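Local coordinates for protein coclaurine N-methyltransferase (Coptis japonica, PDB 6GKV) that probably transfers a methyl group from S-adenosyl-L-methionine to the ring nitrogen of coclaurine and related tetrahydroisoquinolines in alkaloid biosynthesis, at residues A[266-270]-A[271-275]. Numbering follows the deposited sequence.
Sequences YFQDD and VSVVN
Gln268 meets Val273 across a local turn, where the loop 266-270 swings round to start strand 272-279, the outermost of the central sheet within the chain. The glutamine's side chain bridges the bend, and its OE1 accepts a hydrogen bond of 2.6 Å from the backbone N of Val273. The bond is nearly straight at the hydrogen (166°), although the donor is tilted 28° from the carbonyl plane. Gln268 CG stands anti to the carbonyl carbon (chi1 -69°), and the extended chain beyond it carries the amide across to this N-H. Val273 CG1 packs 3.1 Å from the same OE1, while NE2 hydrogen-bonds to Leu265 O of its own chain and to Leu265 O of the second subunit. Gln268 CB additionally rests 3.4 Å from Val271 O, inside the bend. Shortening Gln268 to an alanine is likely to leave the N-H of Val273 without its acceptor, and both Leu265 carbonyls without the NE2 donor. Further round, Val271 CG2 comes within 3.7 Å of Phe267 O. Asp270 forms a salt bridge with Arg211, and Asp269 bridges to Arg59 of its own chain and to Lys350 of the second subunit, whose Ser272 OG hydrogen-bonds to Asp269 OD1. The glutamine thus ties the loop to a strand that pairs antiparallel with 342-350, through a classic beta bulge of Val274 and Asn275 against Leu348, in the 3-2-1-4-5-7-6 sheet of a Rossmann-like class I methyltransferase.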
ATOM      1  N   TYR A 266       2.888   5.767  -2.621  1.00 43.63           N
ATOM      2  CA  TYR A 266       4.149   5.613  -3.340  1.00 39.54           C
ATOM      3  C   TYR A 266       4.656   6.950  -3.840  1.00 37.76           C
ATOM      4  O   TYR A 266       5.646   7.015  -4.569  1.00 35.22           O
ATOM      5  CB  TYR A 266       3.985   4.645  -4.511  1.00 39.33           C
ATOM      6  CG  TYR A 266       3.866   3.186  -4.108  1.00 41.68           C
ATOM      7  CD1 TYR A 266       4.993   2.463  -3.690  1.00 39.17           C
ATOM      8  CD2 TYR A 266       2.646   2.529  -4.153  1.00 43.01           C
ATOM      9  CE1 TYR A 266       4.908   1.141  -3.316  1.00 31.39           C
ATOM     10  CE2 TYR A 266       2.539   1.168  -3.780  1.00 43.47           C
ATOM     11  CZ  TYR A 266       3.679   0.488  -3.370  1.00 42.09           C
ATOM     12  OH  TYR A 266       3.598  -0.841  -3.013  1.00 42.59           O
ATOM     13  N   PHE A 267       3.958   8.011  -3.452  1.00 32.57           N
ATOM     14  CA  PHE A 267       4.296   9.366  -3.876  1.00 37.89           C
ATOM     15  C   PHE A 267       4.413  10.261  -2.633  1.00 43.88           C
ATOM     16  O   PHE A 267       3.577  11.138  -2.379  1.00 40.70           O
ATOM     17  CB  PHE A 267       3.250   9.894  -4.880  1.00 38.92           C
ATOM     18  CG  PHE A 267       3.354   9.250  -6.247  1.00 33.69           C
ATOM     19  CD1 PHE A 267       4.317   9.685  -7.171  1.00 38.54           C
ATOM     20  CD2 PHE A 267       2.507   8.217  -6.604  1.00 26.03           C
ATOM     21  CE1 PHE A 267       4.436   9.087  -8.422  1.00 36.90           C
ATOM     22  CE2 PHE A 267       2.631   7.588  -7.835  1.00 31.65           C
ATOM     23  CZ  PHE A 267       3.591   8.034  -8.759  1.00 36.42           C
ATOM     24  N   GLN A 268       5.457   9.999  -1.847  1.00 45.09           N
ATOM     25  CA  GLN A 268       5.620  10.621  -0.543  1.00 48.37           C
ATOM     26  C   GLN A 268       6.984  11.270  -0.408  1.00 50.15           C
ATOM     27  O   GLN A 268       7.540  11.325   0.696  1.00 43.75           O
ATOM     28  CB  GLN A 268       5.409   9.593   0.578  1.00 46.74           C
ATOM     29  CG  GLN A 268       3.974   9.140   0.682  1.00 46.11           C
ATOM     30  CD  GLN A 268       3.664   8.400   1.970  1.00 49.53           C
ATOM     31  OE1 GLN A 268       3.487   9.010   3.020  1.00 45.28           O
ATOM     32  NE2 GLN A 268       3.580   7.075   1.888  1.00 51.90           N
ATOM     33  N   ASP A 269       7.508  11.762  -1.532  1.00 48.92           N
ATOM     34  CA  ASP A 269       8.763  12.496  -1.545  1.00 49.99           C
ATOM     35  C   ASP A 269       8.677  13.863  -0.853  1.00 51.33           C
ATOM     36  O   ASP A 269       9.684  14.358  -0.369  1.00 55.31           O
ATOM     37  CB  ASP A 269       9.248  12.685  -2.971  1.00 53.73           C
ATOM     38  CG  ASP A 269       9.708  11.398  -3.602  1.00 62.44           C
ATOM     39  OD1 ASP A 269       9.782  10.378  -2.892  1.00 68.23           O
ATOM     40  OD2 ASP A 269      10.026  11.405  -4.807  1.00 60.42           O
ATOM     41  N   ASP A 270       7.494  14.475  -0.818  1.00 50.96           N
ATOM     42  CA  ASP A 270       7.366  15.842  -0.303  1.00 55.82           C
ATOM     43  C   ASP A 270       6.141  16.009   0.585  1.00 52.81           C
ATOM     44  O   ASP A 270       5.852  17.107   1.064  1.00 58.06           O
ATOM     45  CB  ASP A 270       7.286  16.860  -1.450  1.00 53.60           C
ATOM     46  CG  ASP A 270       8.366  16.661  -2.489  1.00 51.66           C
ATOM     47  OD1 ASP A 270       9.538  17.005  -2.232  1.00 50.47           O
ATOM     48  OD2 ASP A 270       8.033  16.135  -3.566  1.00 49.60           O
ATOM     49  N   VAL A 271       5.404  14.924   0.761  1.00 46.44           N
ATOM     50  CA  VAL A 271       4.295  14.872   1.703  1.00 44.70           C
ATOM     51  C   VAL A 271       4.393  13.555   2.463  1.00 48.41           C
ATOM     52  O   VAL A 271       5.131  12.655   2.058  1.00 56.51           O
ATOM     53  CB  VAL A 271       2.942  14.958   1.007  1.00 49.01           C
ATOM     54  CG1 VAL A 271       2.793  16.295   0.264  1.00 48.42           C
ATOM     55  CG2 VAL A 271       2.803  13.789   0.054  1.00 43.96           C
ATOM     56  N   SER A 272       3.637  13.425   3.547  1.00 46.76           N
ATOM     57  CA  SER A 272       3.745  12.241   4.384  1.00 46.52           C
ATOM     58  C   SER A 272       2.381  11.764   4.859  1.00 48.19           C
ATOM     59  O   SER A 272       1.651  12.513   5.515  1.00 49.22           O
ATOM     60  CB  SER A 272       4.652  12.547   5.576  1.00 55.51           C
ATOM     61  OG  SER A 272       5.374  11.402   5.953  1.00 71.37           O
ATOM     62  N   VAL A 273       2.032  10.518   4.541  1.00 47.25           N
ATOM     63  CA  VAL A 273       0.703  10.029   4.882  1.00 48.62           C
ATOM     64  C   VAL A 273       0.532   9.974   6.397  1.00 50.77           C
ATOM     65  O   VAL A 273       1.387   9.481   7.136  1.00 49.90           O
ATOM     66  CB  VAL A 273       0.391   8.630   4.238  1.00 61.36           C
ATOM     67  CG1 VAL A 273       1.342   7.542   4.742  1.00 68.04           C
ATOM     68  CG2 VAL A 273      -1.050   8.228   4.512  1.00 55.14           C
ATOM     69  N   VAL A 274      -0.588  10.520   6.844  1.00 52.99           N
ATOM     70  CA  VAL A 274      -0.951  10.535   8.249  1.00 49.91           C
ATOM     71  C   VAL A 274      -2.084   9.554   8.535  1.00 54.20           C
ATOM     72  O   VAL A 274      -2.078   8.851   9.550  1.00 58.25           O
ATOM     73  CB  VAL A 274      -1.351  11.950   8.673  1.00 50.31           C
ATOM     74  CG1 VAL A 274      -2.203  11.920   9.955  1.00 49.07           C
ATOM     75  CG2 VAL A 274      -0.082  12.794   8.842  1.00 47.41           C
ATOM     76  N   ASN A 275      -3.054   9.511   7.627  1.00 53.36           N
ATOM     77  CA  ASN A 275      -4.131   8.548   7.728  1.00 46.45           C
ATOM     78  C   ASN A 275      -4.547   8.094   6.360  1.00 47.99           C
ATOM     79  O   ASN A 275      -4.179   8.689   5.364  1.00 54.31           O
ATOM     80  CB  ASN A 275      -5.331   9.124   8.463  1.00 47.96           C
ATOM     81  CG  ASN A 275      -6.013   8.100   9.338  1.00 60.01           C
ATOM     82  OD1 ASN A 275      -5.961   6.898   9.066  1.00 62.48           O
ATOM     83  ND2 ASN A 275      -6.634   8.565  10.420  1.00 63.60           N
TER